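Local structure of PRESAN domain-containing protein (Plasmodium falciparum, 7D2W) at residues D85-L90 with Y122-M127; R91-K96 with K173-F178. The protein is of unknown function but belongs to the PRESAN (PHIST) family of Plasmodium, whose helical bundle probably serves in binding other proteins. All blocks are in the same frame, centred on the assembly; numbering follows the deposited sequence.

Contact 1 (D85-L90 with Y122-M127); sequences DLLKNL and YDCNMM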
loop_
_atom_site.group_PDB
_atom_site.type_symbol
_atom_site.label_atom_id
_atom_site.label_comp_id
_atom_site.label_asym_id
_atom_site.label_seq_id
_atom_site.Cartn_x
_atom_site.Cartn_y
_atom_site.Cartn_z
ATOM N N ASP A 85 12.570 4.227 -5.962
ATOM C CA ASP A 85 11.442 4.733 -6.742
ATOM C C ASP A 85 10.623 5.750 -5.953
ATOM O O ASP A 85 10.169 6.760 -6.509
ATOM C CB ASP A 85 10.535 3.580 -7.165
ATOM C CG ASP A 85 11.167 2.681 -8.215
ATOM O OD1 ASP A 85 12.197 3.052 -8.822
ATOM O OD2 ASP A 85 10.619 1.589 -8.422
ATOM N N LEU A 86 10.380 5.472 -4.675
ATOM C CA LEU A 86 9.652 6.414 -3.828
ATOM C C LEU A 86 10.375 7.757 -3.751
ATOM O O LEU A 86 9.754 8.818 -3.892
ATOM C CB LEU A 86 9.479 5.807 -2.433
ATOM C CG LEU A 86 9.059 6.780 -1.329
ATOM C CD1 LEU A 86 7.586 7.093 -1.472
ATOM C CD2 LEU A 86 9.350 6.182 0.051
ATOM N N LEU A 87 11.688 7.731 -3.520
ATOM C CA LEU A 87 12.445 8.974 -3.401
ATOM C C LEU A 87 12.483 9.723 -4.726
ATOM O O LEU A 87 12.458 10.958 -4.747
ATOM C CB LEU A 87 13.863 8.686 -2.916
ATOM C CG LEU A 87 13.947 8.192 -1.474
ATOM C CD1 LEU A 87 15.393 7.883 -1.143
ATOM C CD2 LEU A 87 13.368 9.232 -0.518
ATOM N N LYS A 88 12.551 8.988 -5.835
ATOM C CA LYS A 88 12.478 9.612 -7.154
ATOM C C LYS A 88 11.132 10.301 -7.343
ATOM O O LYS A 88 11.063 11.453 -7.806
ATOM C CB LYS A 88 12.710 8.550 -8.239
ATOM C CG LYS A 88 12.809 9.066 -9.695
ATOM C CD LYS A 88 13.093 7.895 -10.653
ATOM C CE LYS A 88 13.085 8.314 -12.121
ATOM N NZ LYS A 88 14.300 9.087 -12.516
ATOM N N ASN A 89 10.050 9.620 -6.969
ATOM C CA ASN A 89 8.723 10.201 -7.144
ATOM C C ASN A 89 8.499 11.372 -6.195
ATOM O O ASN A 89 7.871 12.367 -6.572
ATOM C CB ASN A 89 7.657 9.122 -6.961
ATOM C CG ASN A 89 7.845 7.966 -7.919
ATOM O OD1 ASN A 89 8.414 8.135 -8.993
ATOM N ND2 ASN A 89 7.388 6.778 -7.528
ATOM N N LEU A 90 9.013 11.283 -4.965
ATOM C CA LEU A 90 8.856 12.386 -4.024
ATOM C C LEU A 90 9.679 13.597 -4.444
ATOM O O LEU A 90 9.226 14.743 -4.312
ATOM C CB LEU A 90 9.238 11.926 -2.618
ATOM C CG LEU A 90 8.158 11.092 -1.908
ATOM C CD1 LEU A 90 8.543 10.842 -0.433
ATOM C CD2 LEU A 90 6.779 11.743 -2.003
ATOM N N TYR A 122 15.785 12.114 5.247
ATOM C CA TYR A 122 16.197 11.489 6.505
ATOM C C TYR A 122 15.095 10.589 7.046
ATOM O O TYR A 122 15.335 9.427 7.399
ATOM C CB TYR A 122 16.573 12.555 7.548
ATOM C CG TYR A 122 16.682 12.009 8.971
ATOM C CD1 TYR A 122 15.557 11.870 9.774
ATOM C CD2 TYR A 122 17.911 11.628 9.511
ATOM C CE1 TYR A 122 15.638 11.349 11.056
ATOM C CE2 TYR A 122 18.003 11.122 10.811
ATOM C CZ TYR A 122 16.855 10.990 11.576
ATOM O OH TYR A 122 16.900 10.497 12.863
ATOM N N ASP A 123 13.875 11.123 7.140
ATOM C CA ASP A 123 12.758 10.340 7.655
ATOM C C ASP A 123 12.536 9.066 6.848
ATOM O O ASP A 123 12.385 7.971 7.414
ATOM C CB ASP A 123 11.498 11.207 7.657
ATOM C CG ASP A 123 10.294 10.497 8.239
ATOM O OD1 ASP A 123 10.393 9.956 9.363
ATOM O OD2 ASP A 123 9.244 10.489 7.566
ATOM N N CYS A 124 12.478 9.190 5.521
ATOM C CA CYS A 124 12.224 8.013 4.695
ATOM C C CYS A 124 13.327 6.977 4.880
ATOM O O CYS A 124 13.057 5.791 5.085
ATOM C CB CYS A 124 12.104 8.418 3.223
ATOM S SG CYS A 124 10.607 9.397 2.787
ATOM N N ASN A 125 14.579 7.413 4.826
ATOM C CA ASN A 125 15.679 6.466 4.949
ATOM C C ASN A 125 15.725 5.828 6.334
ATOM O O ASN A 125 16.035 4.639 6.466
ATOM C CB ASN A 125 16.989 7.167 4.596
ATOM C CG ASN A 125 17.139 7.352 3.086
ATOM O OD1 ASN A 125 17.097 6.382 2.335
ATOM N ND2 ASN A 125 17.260 8.595 2.639
ATOM N N MET A 126 15.399 6.585 7.383
ATOM C CA MET A 126 15.357 5.975 8.714
ATOM C C MET A 126 14.242 4.932 8.830
ATOM O O MET A 126 14.442 3.869 9.434
ATOM C CB MET A 126 15.186 7.055 9.781
ATOM C CG MET A 126 15.385 6.512 11.177
ATOM S SD MET A 126 17.067 5.995 11.562
ATOM C CE MET A 126 18.014 7.202 10.639
ATOM N N MET A 127 13.057 5.216 8.285
ATOM C CA MET A 127 11.978 4.230 8.348
ATOM C C MET A 127 12.344 2.966 7.567
ATOM O O MET A 127 12.176 1.847 8.070
ATOM C CB MET A 127 10.663 4.829 7.829
ATOM C CG MET A 127 10.049 5.933 8.740
ATOM S SD MET A 127 9.751 5.372 10.428
ATOM C CE MET A 127 8.394 4.207 10.150
#

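Contact 2 (R91-K96 with K173-F178); sequences RGIAPK and KYEKIF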
loop_
_atom_site.group_PDB
_atom_site.type_symbol
_atom_site.label_atom_id
_atom_site.label_comp_id
_atom_site.label_asym_id
_atom_site.label_seq_id
_atom_site.Cartn_x
_atom_site.Cartn_y
_atom_site.Cartn_z
ATOM N N ARG A 91 10.888 13.365 -4.964
ATOM C CA ARG A 91 11.699 14.469 -5.458
ATOM C C ARG A 91 10.971 15.240 -6.551
ATOM O O ARG A 91 11.093 16.465 -6.636
ATOM C CB ARG A 91 13.036 13.938 -5.979
ATOM C CG ARG A 91 14.002 15.024 -6.380
ATOM C CD ARG A 91 14.534 15.768 -5.161
ATOM N NE ARG A 91 13.825 17.029 -4.957
ATOM C CZ ARG A 91 14.372 18.116 -4.427
ATOM N NH1 ARG A 91 15.642 18.099 -4.045
ATOM N NH2 ARG A 91 13.650 19.219 -4.281
ATOM N N GLY A 92 10.179 14.542 -7.366
ATOM C CA GLY A 92 9.448 15.206 -8.429
ATOM C C GLY A 92 8.436 16.213 -7.922
ATOM O O GLY A 92 8.225 17.256 -8.543
ATOM N N ILE A 93 7.788 15.918 -6.791
ATOM C CA ILE A 93 6.725 16.781 -6.284
ATOM C C ILE A 93 7.183 17.657 -5.129
ATOM O O ILE A 93 6.420 18.516 -4.679
ATOM C CB ILE A 93 5.489 15.960 -5.876
ATOM C CG1 ILE A 93 5.800 15.106 -4.650
ATOM C CG2 ILE A 93 5.029 15.090 -7.039
ATOM C CD1 ILE A 93 4.670 14.172 -4.258
ATOM N N ALA A 94 8.405 17.471 -4.642
ATOM C CA ALA A 94 8.960 18.371 -3.649
ATOM C C ALA A 94 9.111 19.775 -4.238
ATOM O O ALA A 94 9.403 19.933 -5.427
ATOM C CB ALA A 94 10.316 17.862 -3.165
ATOM N N PRO A 95 8.920 20.813 -3.431
ATOM C CA PRO A 95 9.069 22.181 -3.936
ATOM C C PRO A 95 10.530 22.603 -4.024
ATOM O O PRO A 95 11.427 21.994 -3.436
ATOM C CB PRO A 95 8.308 23.034 -2.906
ATOM C CG PRO A 95 7.783 22.066 -1.850
ATOM C CD PRO A 95 8.519 20.779 -2.016
ATOM N N LYS A 96 10.756 23.669 -4.788
ATOM C CA LYS A 96 12.097 24.232 -4.949
ATOM C C LYS A 96 12.223 25.595 -4.267
ATOM O O LYS A 96 11.248 26.127 -3.728
ATOM C CB LYS A 96 12.454 24.361 -6.430
ATOM N N LYS A 173 2.052 10.604 3.179
ATOM C CA LYS A 173 2.449 11.631 4.142
ATOM C C LYS A 173 3.092 12.834 3.458
ATOM O O LYS A 173 2.745 13.983 3.755
ATOM C CB LYS A 173 3.405 11.035 5.180
ATOM C CG LYS A 173 4.002 12.084 6.146
ATOM C CD LYS A 173 4.632 11.435 7.378
ATOM C CE LYS A 173 5.997 10.836 7.051
ATOM N NZ LYS A 173 6.566 9.983 8.159
ATOM N N TYR A 174 4.054 12.598 2.553
ATOM C CA TYR A 174 4.777 13.716 1.960
ATOM C C TYR A 174 4.019 14.331 0.796
ATOM O O TYR A 174 4.201 15.520 0.512
ATOM C CB TYR A 174 6.189 13.284 1.527
ATOM C CG TYR A 174 7.051 13.160 2.746
ATOM C CD1 TYR A 174 7.524 14.301 3.393
ATOM C CD2 TYR A 174 7.310 11.921 3.312
ATOM C CE1 TYR A 174 8.264 14.206 4.547
ATOM C CE2 TYR A 174 8.055 11.812 4.475
ATOM C CZ TYR A 174 8.517 12.958 5.087
ATOM O OH TYR A 174 9.247 12.857 6.236
ATOM N N GLU A 175 3.173 13.556 0.112
ATOM C CA GLU A 175 2.357 14.159 -0.935
ATOM C C GLU A 175 1.479 15.259 -0.361
ATOM O O GLU A 175 1.308 16.321 -0.983
ATOM C CB GLU A 175 1.494 13.116 -1.632
ATOM C CG GLU A 175 0.948 13.635 -2.948
ATOM C CD GLU A 175 -0.071 12.705 -3.577
ATOM O OE1 GLU A 175 -0.262 11.593 -3.058
ATOM O OE2 GLU A 175 -0.685 13.091 -4.591
ATOM N N LYS A 176 0.938 15.033 0.833
ATOM C CA LYS A 176 0.099 16.044 1.460
ATOM C C LYS A 176 0.923 17.262 1.848
ATOM O O LYS A 176 0.539 18.400 1.552
ATOM C CB LYS A 176 -0.605 15.459 2.684
ATOM C CG LYS A 176 -1.731 14.504 2.349
ATOM C CD LYS A 176 -2.530 14.115 3.588
ATOM C CE LYS A 176 -2.143 12.733 4.098
ATOM N NZ LYS A 176 -3.346 11.883 4.349
ATOM N N ILE A 177 2.066 17.042 2.507
ATOM C CA ILE A 177 2.890 18.160 2.963
ATOM C C ILE A 177 3.385 18.976 1.779
ATOM O O ILE A 177 3.292 20.208 1.776
ATOM C CB ILE A 177 4.067 17.661 3.818
ATOM C CG1 ILE A 177 3.575 16.800 4.969
ATOM C CG2 ILE A 177 4.835 18.837 4.392
ATOM C CD1 ILE A 177 4.689 16.016 5.613
ATOM N N PHE A 178 3.948 18.308 0.767
ATOM C CA PHE A 178 4.533 19.047 -0.347
ATOM C C PHE A 178 3.467 19.816 -1.125
ATOM O O PHE A 178 3.683 20.969 -1.507
ATOM C CB PHE A 178 5.297 18.098 -1.269
ATOM C CG PHE A 178 6.599 17.600 -0.692
ATOM C CD1 PHE A 178 7.254 18.307 0.307
ATOM C CD2 PHE A 178 7.173 16.420 -1.160
ATOM C CE1 PHE A 178 8.453 17.849 0.834
ATOM C CE2 PHE A 178 8.369 15.957 -0.636
ATOM C CZ PHE A 178 9.008 16.675 0.365
#

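Contact 1 (D85-L90 with Y122-M127)
Cys124 lies against three leucines of the neighbouring helix, Leu86, Leu87 and Leu90, where helix 65-93 and helix 117-144 run antiparallel in the bundle. The short axes are 11.4 Å apart at an angle of 166°, a wide spacing that the leucine side chains help to fill. On the tight side, Leu87 CD2 approaches Cys124 CB at 4.0 Å, while Leu90 CD1 reaches Cys124 SG at 4.1 Å. Leu86 CD2 stands farther off, 4.4 Å from Cys124 SG. The thiol lies anti to its own carbonyl carbon (chi1 -69°), on the side of Leu86 and Leu90. A small, weakly polar cysteine suits this buried position, because it can lie against methyls of three leucines without demanding a polar partner. Helix 149-181 covers the leucines as well, His167 and Tyr171 packing on Leu86 and Tyr171 also on Leu90.

Toward solvent the contact is looser. Leu87 CD1 comes no nearer than 4.2 Å to Asn125 OD1, and the two side chains cross obliquely. Asparagine fits this border: its amide can lie beside a methyl while ND2 makes a weak hydrogen bond to Ser121 O within its own helix. With methyl, methylene and thiol groups doing the work, cohesion here probably comes chiefly from burial and van der Waals contact, not from directed bonds.

Contact 2 (R91-K96 with K173-F178)
The backbones approach most closely at Ala94 and Phe178, whose CA atoms are 5.6 Å apart at one end of the four-helix bundle of this PRESAN-family domain. The chain leaves helix 65-93 and runs extended through Ala94 (psi 146°) and Pro95, passing across the side of helix 149-181. Proline, with no N-H to offer a helix, is at home in such an extended run.

Phe178 carries most of the contact, its ring reaching from the helix to the departing chain. Ala94 CA sits over one face in a CH-pi contact, 3.9 Å from the centroid of the Phe178 ring and 20° off its normal, displaced toward the rim. Ala94 CB adds a touch at Phe178 CE2, 3.7 Å away; alanine is small enough to let the backbone lie this close. The Pro95 and Phe178 side chains cross at about a right angle, bringing Pro95 CD to 3.6 Å from Phe178 CD1. Ile93 meets the ring edge instead, with CG1 4.0 Å from Phe178 CD2 and close to the ring plane. Cys120 and Ile115 pack on the same phenylalanine, which accounts for a large aromatic residue in this buried place.

One turn earlier in helix 149-181, Glu175 meets Ile93 with its backbone CA and side-chain CG. Its carboxylate lies near Asp169 of the second subunit, a closeness of like charges that might favour protonation of one of them. Ile93 CG1 stands between its backbone N and carbonyl carbon (chi1 68°), and from there the chain continues to CD1, which ends 4.0 Å from Glu175 CG.

Both contacts use helix 65-93, contact 1 pairing it with helix 117-144 and contact 2 with helix 149-181, so together they join three helices near one end of the bundle. Contact 1 is the more buried, built from leucine methyls and a thiol between two regular helices. Contact 2 lies nearer the periphery, where the helix gives way to extended chain and one aromatic ring gathers the neighbours. The centres of contact 1 and contact 2 are about 11 Å apart. Tyr174 connects them, packing on Leu90 and Cys124, while Asp123 OD2 receives both a salt bridge from Lys173 NZ and a probable hydrogen bond with Tyr174 OH, a polar tie between helices 117-144 and 149-181 that neither contact itself contains.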